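Local coordinates for cysteine protease-like virA (PDB 3EB8), which is a secreted Shigella effector that promotes bacterial entry into epithelial cells and subsequent spread, although the tubulin-directed protease activity ascribed to it is disputed, at residues G53-V57 with S67-S71; V92-A97 with F351-D357. Numbering follows the deposited sequence.

Contact 1 of 2, residues G53-V57 with S67-S71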
ATOM      1  N   GLY A  53      11.048 -20.925  -8.886  1.00 76.10           N
ATOM      2  CA  GLY A  53      10.837 -20.656  -7.476  1.00 70.23           C
ATOM      3  C   GLY A  53      12.094 -20.601  -6.620  1.00 74.24           C
ATOM      4  O   GLY A  53      12.006 -20.367  -5.416  1.00 80.59           O
ATOM      5  N   ILE A  54      13.259 -20.825  -7.227  1.00 69.55           N
ATOM      6  CA  ILE A  54      14.526 -20.716  -6.506  1.00 69.91           C
ATOM      7  C   ILE A  54      15.186 -19.358  -6.734  1.00 76.03           C
ATOM      8  O   ILE A  54      15.359 -18.920  -7.881  1.00 77.13           O
ATOM      9  CB  ILE A  54      15.526 -21.800  -6.932  1.00 72.46           C
ATOM     10  CG1 ILE A  54      14.923 -23.196  -6.745  1.00 81.05           C
ATOM     11  CG2 ILE A  54      16.810 -21.660  -6.147  1.00 72.90           C
ATOM     12  CD1 ILE A  54      15.762 -24.309  -7.364  1.00 76.93           C
ATOM     13  N   CYS A  55      15.569 -18.704  -5.640  1.00 67.54           N
ATOM     14  CA  CYS A  55      16.188 -17.384  -5.708  1.00 66.37           C
ATOM     15  C   CYS A  55      17.713 -17.445  -5.756  1.00 67.63           C
ATOM     16  O   CYS A  55      18.356 -18.046  -4.890  1.00 68.62           O
ATOM     17  CB  CYS A  55      15.749 -16.520  -4.525  1.00 64.61           C
ATOM     18  SG  CYS A  55      16.429 -14.838  -4.550  1.00 63.30           S
ATOM     19  N   SER A  56      18.283 -16.818  -6.778  1.00 67.75           N
ATOM     20  CA  SER A  56      19.728 -16.676  -6.880  1.00 68.79           C
ATOM     21  C   SER A  56      20.089 -15.197  -6.811  1.00 67.38           C
ATOM     22  O   SER A  56      19.310 -14.331  -7.222  1.00 66.03           O
ATOM     23  CB  SER A  56      20.266 -17.293  -8.175  1.00 70.62           C
ATOM     24  OG  SER A  56      19.908 -18.657  -8.268  1.00 74.07           O
ATOM     25  N   VAL A  57      21.276 -14.919  -6.285  1.00 67.86           N
ATOM     26  CA  VAL A  57      21.775 -13.562  -6.181  1.00 66.85           C
ATOM     27  C   VAL A  57      22.994 -13.385  -7.067  1.00 68.10           C
ATOM     28  O   VAL A  57      23.938 -14.165  -7.008  1.00 69.73           O
ATOM     29  CB  VAL A  57      22.153 -13.229  -4.744  1.00 66.42           C
ATOM     30  CG1 VAL A  57      22.552 -11.761  -4.638  1.00 65.40           C
ATOM     31  CG2 VAL A  57      20.987 -13.569  -3.808  1.00 65.51           C
ATOM     32  N   SER A  67      27.638 -15.527  -8.427  1.00 76.92           N
ATOM     33  CA  SER A  67      26.260 -15.795  -8.037  1.00 74.24           C
ATOM     34  C   SER A  67      26.162 -16.732  -6.849  1.00 74.83           C
ATOM     35  O   SER A  67      27.109 -17.422  -6.495  1.00 76.61           O
ATOM     36  CB  SER A  67      25.458 -16.353  -9.214  1.00 74.71           C
ATOM     37  OG  SER A  67      25.821 -17.695  -9.484  1.00 81.11           O
ATOM     38  N   THR A  68      24.997 -16.744  -6.228  1.00 73.46           N
ATOM     39  CA  THR A  68      24.750 -17.648  -5.126  1.00 74.82           C
ATOM     40  C   THR A  68      23.300 -18.071  -5.156  1.00 73.20           C
ATOM     41  O   THR A  68      22.407 -17.251  -5.382  1.00 76.04           O
ATOM     42  CB  THR A  68      25.050 -16.980  -3.776  1.00 81.15           C
ATOM     43  OG1 THR A  68      26.467 -16.791  -3.644  1.00 88.12           O
ATOM     44  CG2 THR A  68      24.536 -17.855  -2.626  1.00 78.23           C
ATOM     45  N   GLN A  69      23.062 -19.352  -4.933  1.00 74.70           N
ATOM     46  CA  GLN A  69      21.708 -19.859  -4.900  1.00 74.11           C
ATOM     47  C   GLN A  69      21.291 -19.961  -3.440  1.00 78.48           C
ATOM     48  O   GLN A  69      21.993 -20.570  -2.635  1.00 87.76           O
ATOM     49  CB  GLN A  69      21.647 -21.223  -5.594  1.00 76.30           C
ATOM     50  CG  GLN A  69      20.266 -21.650  -6.045  1.00 84.55           C
ATOM     51  CD  GLN A  69      20.265 -23.042  -6.638  1.00 96.20           C
ATOM     52  OE1 GLN A  69      19.556 -23.323  -7.607  1.00 98.76           O
ATOM     53  NE2 GLN A  69      21.074 -23.924  -6.062  1.00 96.58           N
ATOM     54  N   LEU A  70      20.166 -19.346  -3.091  1.00 71.59           N
ATOM     55  CA  LEU A  70      19.700 -19.351  -1.706  1.00 71.07           C
ATOM     56  C   LEU A  70      18.838 -20.570  -1.404  1.00 72.84           C
ATOM     57  O   LEU A  70      18.020 -20.977  -2.236  1.00 76.70           O
ATOM     58  CB  LEU A  70      18.873 -18.097  -1.407  1.00 68.59           C
ATOM     59  CG  LEU A  70      19.365 -16.721  -1.841  1.00 67.31           C
ATOM     60  CD1 LEU A  70      18.392 -15.672  -1.347  1.00 65.21           C
ATOM     61  CD2 LEU A  70      20.757 -16.417  -1.324  1.00 68.20           C
ATOM     62  N   SER A  71      19.004 -21.139  -0.211  1.00 76.75           N
ATOM     63  CA  SER A  71      18.068 -22.156   0.280  1.00 76.96           C
ATOM     64  C   SER A  71      16.745 -21.469   0.581  1.00 71.64           C
ATOM     65  O   SER A  71      16.690 -20.238   0.651  1.00 69.74           O
ATOM     66  CB  SER A  71      18.589 -22.798   1.560  1.00 79.91           C
ATOM     67  OG  SER A  71      18.599 -21.843   2.610  1.00 86.54           O
TER
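Strands 54-57 and 67-69 run antiparallel, their axes 4.5 Å apart at closest approach and 156° between their N-to-C directions. V57 and T68 form a hydrogen-bonded pair: V57 N donates to T68 O (2.7 Å) and T68 N donates to V57 O (2.9 Å). S56 and Q69, next along, make a non-hydrogen-bonded pair with their CA atoms 4.2 Å apart, and L70 N then donates to C55 O at 2.9 Å. T68 O and V57 O also receive CA-H...O contacts, from S56 CA (3.1 Å) and S67 CA (3.0 Å) respectively. This is a beta hairpin of strands 54-61 and 66-69, the last two of an antiparallel five-stranded meander; S56 bonds through its backbone to C49 of the preceding strand, and 66-69 forms one edge of the sheet. L70 supplies the apolar centre, its CD1 lying 3.8 Å from C55 SG and its CD2 3.8 Å from V57 CG2. On this face C55 and L70 also meet Y75 of helix 72-81, while V57 packs on I46 and L48. The other face carries I54, S56 and Q69: the aliphatic part of Q69 covers its neighbours, with Q69 CG 3.5 Å from I54 CG2 and 3.7 Å from S56 OG. S71 then N-caps helix 72-81, while S71 N bonds to E74 OE2, consistent with a capping box.

Contact 2 of 2, residues V92-A97 with F351-D357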
ATOM      1  N   VAL A  92       2.491 -15.627  -3.304  1.00 56.19           N
ATOM      2  CA  VAL A  92       2.189 -14.829  -2.128  1.00 54.94           C
ATOM      3  C   VAL A  92       2.898 -15.435  -0.932  1.00 55.41           C
ATOM      4  O   VAL A  92       2.610 -16.568  -0.546  1.00 56.40           O
ATOM      5  CB  VAL A  92       0.685 -14.792  -1.875  1.00 54.37           C
ATOM      6  CG1 VAL A  92       0.358 -13.940  -0.634  1.00 53.23           C
ATOM      7  CG2 VAL A  92      -0.041 -14.283  -3.129  1.00 54.24           C
ATOM      8  N   HIS A  93       3.826 -14.679  -0.355  1.00 54.98           N
ATOM      9  CA  HIS A  93       4.640 -15.158   0.760  1.00 55.69           C
ATOM     10  C   HIS A  93       4.100 -14.777   2.126  1.00 55.03           C
ATOM     11  O   HIS A  93       3.303 -13.848   2.253  1.00 53.89           O
ATOM     12  CB  HIS A  93       6.076 -14.660   0.620  1.00 55.86           C
ATOM     13  CG  HIS A  93       6.847 -15.380  -0.435  1.00 61.29           C
ATOM     14  ND1 HIS A  93       7.691 -16.430  -0.151  1.00 58.49           N
ATOM     15  CD2 HIS A  93       6.883 -15.222  -1.779  1.00 57.10           C
ATOM     16  CE1 HIS A  93       8.223 -16.878  -1.273  1.00 83.90           C
ATOM     17  NE2 HIS A  93       7.745 -16.164  -2.276  1.00 58.59           N
ATOM     18  N   THR A  94       4.543 -15.508   3.141  1.00 56.01           N
ATOM     19  CA  THR A  94       4.211 -15.196   4.514  1.00 55.80           C
ATOM     20  C   THR A  94       5.447 -14.694   5.248  1.00 56.16           C
ATOM     21  O   THR A  94       6.468 -15.382   5.304  1.00 57.40           O
ATOM     22  CB  THR A  94       3.667 -16.445   5.216  1.00 56.96           C
ATOM     23  OG1 THR A  94       2.434 -16.830   4.592  1.00 56.61           O
ATOM     24  CG2 THR A  94       3.469 -16.201   6.707  1.00 57.12           C
ATOM     25  N   ILE A  95       5.349 -13.478   5.781  1.00 55.20           N
ATOM     26  CA  ILE A  95       6.410 -12.868   6.559  1.00 55.57           C
ATOM     27  C   ILE A  95       6.069 -13.029   8.029  1.00 56.20           C
ATOM     28  O   ILE A  95       4.973 -12.674   8.462  1.00 60.11           O
ATOM     29  CB  ILE A  95       6.537 -11.353   6.252  1.00 58.88           C
ATOM     30  CG1 ILE A  95       6.650 -11.108   4.740  1.00 53.78           C
ATOM     31  CG2 ILE A  95       7.707 -10.731   7.015  1.00 54.94           C
ATOM     32  CD1 ILE A  95       7.732 -11.923   4.078  1.00 58.63           C
ATOM     33  N   THR A  96       6.996 -13.582   8.795  1.00 57.66           N
ATOM     34  CA  THR A  96       6.782 -13.717  10.222  1.00 58.59           C
ATOM     35  C   THR A  96       7.116 -12.453  11.014  1.00 58.32           C
ATOM     36  O   THR A  96       8.187 -11.868  10.870  1.00 59.09           O
ATOM     37  CB  THR A  96       7.561 -14.876  10.769  1.00 60.60           C
ATOM     38  OG1 THR A  96       7.160 -16.073  10.086  1.00 68.01           O
ATOM     39  CG2 THR A  96       7.266 -15.025  12.252  1.00 61.78           C
ATOM     40  N   ALA A  97       6.169 -12.019  11.834  1.00 58.04           N
ATOM     41  CA  ALA A  97       6.369 -10.871  12.710  1.00 58.08           C
ATOM     42  C   ALA A  97       6.929 -11.352  14.040  1.00 60.05           C
ATOM     43  O   ALA A  97       6.703 -12.495  14.438  1.00 63.93           O
ATOM     44  CB  ALA A  97       5.079 -10.135  12.928  1.00 57.02           C
ATOM     45  N   PHE A 351       0.217  -8.736  -3.114  1.00 48.38           N
ATOM     46  CA  PHE A 351      -0.248  -9.375  -1.886  1.00 48.13           C
ATOM     47  C   PHE A 351       0.896  -9.786  -0.973  1.00 48.13           C
ATOM     48  O   PHE A 351       1.975 -10.118  -1.431  1.00 48.60           O
ATOM     49  CB  PHE A 351      -1.017 -10.653  -2.203  1.00 48.73           C
ATOM     50  CG  PHE A 351      -2.440 -10.437  -2.567  1.00 55.12           C
ATOM     51  CD1 PHE A 351      -2.777  -9.751  -3.726  1.00 62.81           C
ATOM     52  CD2 PHE A 351      -3.454 -10.953  -1.772  1.00 51.65           C
ATOM     53  CE1 PHE A 351      -4.092  -9.562  -4.073  1.00 49.03           C
ATOM     54  CE2 PHE A 351      -4.783 -10.777  -2.121  1.00 60.90           C
ATOM     55  CZ  PHE A 351      -5.106 -10.081  -3.273  1.00 58.72           C
ATOM     56  N   ALA A 352       0.628  -9.811   0.322  1.00 47.71           N
ATOM     57  CA  ALA A 352       1.479 -10.526   1.245  1.00 47.87           C
ATOM     58  C   ALA A 352       0.666 -10.993   2.444  1.00 47.58           C
ATOM     59  O   ALA A 352      -0.327 -10.374   2.827  1.00 47.11           O
ATOM     60  CB  ALA A 352       2.683  -9.659   1.702  1.00 47.75           C
ATOM     61  N   ILE A 353       1.101 -12.096   3.033  1.00 47.89           N
ATOM     62  CA  ILE A 353       0.577 -12.531   4.306  1.00 47.66           C
ATOM     63  C   ILE A 353       1.612 -12.267   5.398  1.00 53.00           C
ATOM     64  O   ILE A 353       2.802 -12.561   5.239  1.00 48.03           O
ATOM     65  CB  ILE A 353       0.150 -14.010   4.274  1.00 48.09           C
ATOM     66  CG1 ILE A 353      -1.113 -14.167   3.421  1.00 52.58           C
ATOM     67  CG2 ILE A 353      -0.170 -14.512   5.669  1.00 47.89           C
ATOM     68  CD1 ILE A 353      -1.534 -15.607   3.224  1.00 57.43           C
ATOM     69  N   ILE A 354       1.141 -11.677   6.490  1.00 47.20           N
ATOM     70  CA  ILE A 354       1.964 -11.396   7.653  1.00 52.18           C
ATOM     71  C   ILE A 354       1.402 -12.209   8.815  1.00 52.30           C
ATOM     72  O   ILE A 354       0.227 -12.085   9.163  1.00 54.40           O
ATOM     73  CB  ILE A 354       1.985  -9.890   7.983  1.00 46.96           C
ATOM     74  CG1 ILE A 354       2.665  -9.099   6.852  1.00 47.90           C
ATOM     75  CG2 ILE A 354       2.689  -9.639   9.295  1.00 47.18           C
ATOM     76  CD1 ILE A 354       1.769  -8.804   5.660  1.00 46.75           C
ATOM     77  N   SER A 355       2.237 -13.077   9.380  1.00 52.16           N
ATOM     78  CA  SER A 355       1.805 -13.989  10.430  1.00 47.69           C
ATOM     79  C   SER A 355       2.490 -13.699  11.763  1.00 50.77           C
ATOM     80  O   SER A 355       3.691 -13.366  11.788  1.00 51.73           O
ATOM     81  CB  SER A 355       2.109 -15.433  10.019  1.00 53.27           C
ATOM     82  OG  SER A 355       1.821 -16.333  11.072  1.00 51.82           O
ATOM     83  N   PRO A 356       1.733 -13.822  12.874  1.00 60.11           N
ATOM     84  CA  PRO A 356       2.361 -13.840  14.196  1.00 52.26           C
ATOM     85  C   PRO A 356       3.277 -15.046  14.208  1.00 49.17           C
ATOM     86  O   PRO A 356       3.014 -16.008  13.473  1.00 48.57           O
ATOM     87  CB  PRO A 356       1.192 -14.098  15.150  1.00 47.83           C
ATOM     88  CG  PRO A 356      -0.044 -13.890  14.368  1.00 62.89           C
ATOM     89  CD  PRO A 356       0.295 -14.136  12.939  1.00 62.83           C
ATOM     90  N   ASP A 357       4.341 -15.013  14.998  1.00 49.63           N
ATOM     91  CA  ASP A 357       5.193 -16.193  15.107  1.00 54.96           C
ATOM     92  C   ASP A 357       4.534 -17.202  16.028  1.00 54.76           C
ATOM     93  O   ASP A 357       3.435 -16.921  16.496  1.00 57.36           O
ATOM     94  CB  ASP A 357       6.589 -15.842  15.607  1.00 50.40           C
ATOM     95  CG  ASP A 357       7.592 -16.904  15.251  1.00 54.44           C
ATOM     96  OD1 ASP A 357       7.164 -18.057  15.065  1.00 63.73           O
ATOM     97  OD2 ASP A 357       8.793 -16.596  15.132  1.00 52.64           O
TER
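Four backbone hydrogen bonds join these parallel strands in the zigzag expected of a parallel pair, each strand's odd-numbered residues supplying the bonding groups. I353 N donates to H93 O (2.9 Å), I95 N to I353 O (2.8 Å), S355 N to I95 O (2.9 Å) and A97 N to S355 O (2.8 Å), so I95, I353 and S355 each bond through both N and O. The strand axes diverge by 31°, a marked twist. Weaker CA-H...O contacts accompany the bonds, the shortest from T94 CA to I353 O at 3.1 Å. Among side chains, V92 spans two residues, its CG2 3.9 Å from F351 CB and its CG1 4.3 Å from I353 CG1. T94 turns its OG1 to I353 CB (3.6 Å) and its CG2 to S355 CB (3.7 Å), and T96 CG2 meets D357 CB at 3.5 Å; the methyls of these two threonines thus cover the strand partner on one face. On the opposite face A97 CB approaches I354 CG2 at 4.4 Å. S355 OG donates to P356 O (2.7 Å) and also bonds T312 OG1. Helices sandwich the pair: V92, F351 and I353 touch helix 245-265, whereas I95, A97 and I354 lie on helix 110-118. Strand 348-356 continues the mixed sheet through strand 315-327, and 94-97 flanks it on the other side.

From the N terminus, the chain first builds the small antiparallel sheet, where contact 1 closes a short hairpin loop between 53-57 and 67-71. Helix 72-81 follows, and only then does contact 2 open at 92-97; the two contacts are therefore in series, neither enclosing nor crossing the other. Contact 2 spans 253 intervening residues, including the tubulin-binding region 182-273, and brings the C-terminal strand back beside an early one in the mixed sheet. The centres of contact 1 and contact 2 lie about 20 Å apart, and the nearest atoms of contacts 1 and 2 about 7 Å apart. Helix 72-81 bridges the gap: Y75 and L78 meet contact 1, while N76, L79 and S80 meet contact 2.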